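Local coordinates for hypothetical protein (Pseudomonas aeruginosa, PDB 2IGS) that is of unknown function but belongs to the DUF3218 family of the lysozyme clan and folds into a helix-rich chain with one small antiparallel sheet, at residues Gly162-Met167 / Ala175-Gly180; Gly147-Val150 / Val154-Arg157. One frame throughout, in Å; residues are numbered along the deposited sequence. Where two conformers were deposited one is given.

Interaction 1 of 2, residues Gly162-Met167 / Ala175-Gly180; sequences GTWQAM and ALVGPG
Trp164 presses the six-membered half of its indole against the backbone of Gly178 and, beside it, against a methyl group of Val177. The shortest approach runs from Trp164 CZ2 to Gly178 CA, 3.4 Å, while the neighbouring atom Trp164 CH2 lies 3.6 Å from Gly178 N. Both atoms belong to the far rim of the benzo ring, and they meet a piece of main chain that carries no side chain. The ring meets Gly178 obliquely. A second, apolar touch lies further round the same ring: Trp164 CZ3 is 3.9 Å from Val177 CG1. With Trp164 CG anti to the backbone N (chi1 165°), the indole reaches across from helix 161-165 to segment 175-180, although Trp164 and Gly178 have CA atoms 8.0 Å apart. This one side chain therefore bridges the two helical pieces, which a short loop joins. Gly178 opens a 3-10 segment, in which Gly180 N donates to Val177 O at 3.1 Å.

Other residues complete the setting of the indole: Lys174 makes a cation-pi interaction with it, and Leu159 and Val181 also pack on it. The other partner, Val177, is buried against Leu156 and Leu209. Between the two segments the contact is entirely van der Waals, with 127 Å² buried in all; its fit consequently rests on the shape of one aromatic ring against bare backbone and a methyl group, rather than on directional bonds.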
# COMPACT_ATOMS: atom_id res chain seq x y z
N GLY F 162 -0.97 -13.26 33.93
CA GLY F 162 -0.05 -14.25 33.38
C GLY F 162 1.35 -13.73 33.13
O GLY F 162 2.34 -14.31 33.59
N THR F 163 1.45 -12.63 32.38
CA THR F 163 2.76 -12.02 32.08
C THR F 163 3.41 -11.42 33.32
O THR F 163 4.63 -11.27 33.36
CB THR F 163 2.69 -11.03 30.87
OG1 THR F 163 3.44 -9.84 31.14
CG2 THR F 163 1.29 -10.67 30.60
N TRP F 164 2.60 -11.11 34.33
CA TRP F 164 3.08 -10.78 35.66
C TRP F 164 3.79 -11.96 36.33
O TRP F 164 4.86 -11.80 36.92
CB TRP F 164 1.92 -10.29 36.52
CG TRP F 164 2.21 -10.25 37.98
CD1 TRP F 164 1.74 -11.11 38.92
CD2 TRP F 164 3.02 -9.30 38.68
NE1 TRP F 164 2.21 -10.76 40.16
CE2 TRP F 164 2.99 -9.64 40.04
CE3 TRP F 164 3.76 -8.18 38.28
CZ2 TRP F 164 3.68 -8.92 41.02
CZ3 TRP F 164 4.44 -7.46 39.26
CH2 TRP F 164 4.40 -7.84 40.61
N GLN F 165 3.17 -13.14 36.24
CA GLN F 165 3.73 -14.38 36.78
C GLN F 165 5.07 -14.71 36.10
O GLN F 165 5.98 -15.26 36.74
CB GLN F 165 2.76 -15.55 36.59
CG GLN F 165 1.48 -15.50 37.45
CD GLN F 165 0.53 -16.65 37.15
OE1 GLN F 165 0.94 -17.81 37.04
NE2 GLN F 165 -0.76 -16.34 37.01
N ALA F 166 5.17 -14.36 34.82
CA ALA F 166 6.35 -14.64 33.99
C ALA F 166 7.53 -13.66 34.22
O ALA F 166 8.63 -13.88 33.70
CB ALA F 166 5.97 -14.65 32.53
N MSE F 167 7.29 -12.58 34.97
CA MSE F 167 8.33 -11.61 35.27
C MSE F 167 9.32 -12.15 36.30
O MSE F 167 8.92 -12.73 37.30
CB MSE F 167 7.71 -10.31 35.76
CG MSE F 167 7.16 -9.47 34.63
SE MSE F 167 6.02 -8.00 35.18
CE MSE F 167 4.92 -8.05 33.61
N ALA F 175 5.62 -8.51 45.89
CA ALA F 175 4.61 -8.32 46.93
C ALA F 175 4.04 -6.90 47.00
O ALA F 175 2.86 -6.69 47.33
CB ALA F 175 5.17 -8.74 48.30
N LEU F 176 4.90 -5.92 46.71
CA LEU F 176 4.54 -4.50 46.73
C LEU F 176 3.66 -4.10 45.56
O LEU F 176 2.75 -3.29 45.70
CB LEU F 176 5.83 -3.66 46.69
CG LEU F 176 5.73 -2.13 46.62
CD1 LEU F 176 5.38 -1.51 47.98
CD2 LEU F 176 7.03 -1.60 46.11
N VAL F 177 3.94 -4.66 44.39
CA VAL F 177 3.39 -4.16 43.14
C VAL F 177 2.24 -5.02 42.62
O VAL F 177 1.37 -4.53 41.88
CB VAL F 177 4.53 -4.01 42.11
CG1 VAL F 177 4.01 -3.83 40.74
CG2 VAL F 177 5.39 -2.83 42.50
N GLY F 178 2.22 -6.29 43.04
CA GLY F 178 1.20 -7.26 42.65
C GLY F 178 -0.23 -6.82 42.85
O GLY F 178 -1.07 -7.09 41.99
N PRO F 179 -0.54 -6.16 43.99
CA PRO F 179 -1.90 -5.65 44.25
C PRO F 179 -2.44 -4.62 43.25
O PRO F 179 -3.66 -4.46 43.10
CB PRO F 179 -1.78 -5.05 45.67
CG PRO F 179 -0.66 -5.79 46.29
CD PRO F 179 0.33 -5.93 45.16
N GLY F 180 -1.54 -3.92 42.57
CA GLY F 180 -1.94 -2.96 41.53
C GLY F 180 -2.21 -3.56 40.15
O GLY F 180 -2.80 -2.91 39.30

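Interaction 2 of 2, residues Gly147-Val150 / Val154-Arg157; sequences GLLV and VNLR
Val150 and Val154 grip each other at the turn end of this contact, where the packing is tight. Val150 N donates to Val154 O at 2.9 Å in a nearly straight bond (168°), although the donor stands above the carbonyl plane. The return bond, Val154 N to Val150 O, is weak because it is bent to 128°. Val154 CB also lies only 3.2 Å from Val150 O, so the valine side chain begins hard against the opposing carbonyl. One pair further along, Leu149 CD1 rests 3.7 Å from Asn155 CA; chi1 of -176°, with CG anti to the backbone N, swings that methyl across to the partner strand. Asn155, on the Leu149 face, gives its ND2 to Ser139 OG of a neighbouring subunit.

The arrangement is an antiparallel beta hairpin closed by three residues, with Val150 and Val154 a hydrogen-bonded pair and Leu149 and Asn155 a non-hydrogen-bonded one. Strand 148-150 is the middle strand of the small sheet, since its other edge pairs with strand 132-134. Beyond the pairs, Leu156 N still reaches Leu148 O at 3.0 Å, and Leu156 CD1 meets Val150 CG2 at 3.8 Å, on a side lined by helices 190-200 and 203-216.

The aliphatic part of Arg157 packs closely on Gly147, with Arg157 CG 3.6 Å from Gly147 N. Looser is the far end of this partly exposed residue: the chain, bent at chi2, leads its guanidinium away. There NH2 forms a salt bridge with Glu145, and a bound acetic acid molecule, probably from the crystallisation liquor, lies about 4 Å from the Arg157 side chain.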
# COMPACT_ATOMS: atom_id res chain seq x y z
N GLY F 147 -5.72 2.97 35.53
CA GLY F 147 -5.12 2.45 36.74
C GLY F 147 -3.75 3.05 36.94
O GLY F 147 -3.52 4.20 36.61
N LEU F 148 -2.84 2.25 37.48
CA LEU F 148 -1.51 2.69 37.84
C LEU F 148 -0.53 2.65 36.69
O LEU F 148 -0.36 1.62 36.02
CB LEU F 148 -0.98 1.78 38.96
CG LEU F 148 -1.14 2.11 40.44
CD1 LEU F 148 -1.88 3.40 40.65
CD2 LEU F 148 -1.76 0.94 41.21
N LEU F 149 0.17 3.76 36.49
CA LEU F 149 1.31 3.81 35.61
C LEU F 149 2.59 4.16 36.40
O LEU F 149 2.76 5.29 36.89
CB LEU F 149 1.06 4.80 34.46
CG LEU F 149 2.16 4.89 33.40
CD1 LEU F 149 2.38 3.51 32.70
CD2 LEU F 149 1.80 5.99 32.40
N VAL F 150 3.51 3.20 36.48
CA VAL F 150 4.61 3.30 37.41
C VAL F 150 5.94 3.39 36.66
O VAL F 150 6.15 2.69 35.66
CB VAL F 150 4.55 2.08 38.40
CG1 VAL F 150 5.82 1.91 39.20
CG2 VAL F 150 3.35 2.20 39.31
N VAL F 154 5.95 1.23 33.21
CA VAL F 154 5.34 0.03 33.84
C VAL F 154 3.83 0.21 34.07
O VAL F 154 3.38 0.70 35.11
CB VAL F 154 6.06 -0.46 35.14
CG1 VAL F 154 5.52 -1.85 35.58
CG2 VAL F 154 7.54 -0.52 34.93
N ASN F 155 3.05 -0.25 33.11
CA ASN F 155 1.62 -0.09 33.11
C ASN F 155 0.95 -1.25 33.82
O ASN F 155 0.69 -2.32 33.24
CB ASN F 155 1.12 0.02 31.66
CG ASN F 155 -0.28 0.65 31.57
OD1 ASN F 155 -1.15 0.42 32.41
ND2 ASN F 155 -0.49 1.45 30.53
N LEU F 156 0.66 -1.04 35.10
CA LEU F 156 0.15 -2.09 35.94
C LEU F 156 -1.32 -2.43 35.62
O LEU F 156 -1.72 -3.58 35.75
CB LEU F 156 0.34 -1.72 37.43
CG LEU F 156 1.76 -1.58 38.00
CD1 LEU F 156 1.69 -1.24 39.49
CD2 LEU F 156 2.57 -2.85 37.79
N ARG F 157 -2.08 -1.43 35.19
CA ARG F 157 -3.49 -1.54 34.83
C ARG F 157 -3.70 -2.51 33.69
O ARG F 157 -4.68 -3.26 33.63
CB ARG F 157 -4.02 -0.17 34.39
CG ARG F 157 -5.44 -0.18 33.79
CD ARG F 157 -6.48 -0.49 34.84
NE ARG F 157 -7.83 -0.54 34.29
CZ ARG F 157 -8.36 -1.61 33.71
NH1 ARG F 157 -7.65 -2.73 33.59
NH2 ARG F 157 -9.60 -1.57 33.23

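In the fold
Interaction 1 and interaction 2 lie in series along the chain, with their centres 11 Å apart and both 14 Å from the chain's centre. Interaction 2 is the more buried: seven of its eight touching residues are buried and 377 Å² is covered, against one of three residues and 127 Å² in interaction 1. Backbone hydrogen bonds organise the hairpin, whereas an aromatic side chain alone links the two helical segments. They meet directly, since Val177 CG1 is 3.4 Å from Leu156 CD2 and Gly180 CA is 3.9 Å from Leu148 CD2. Segment 175-180 thus packs against the apolar side of the hairpin, and Leu209 touches both Val177 and Val150.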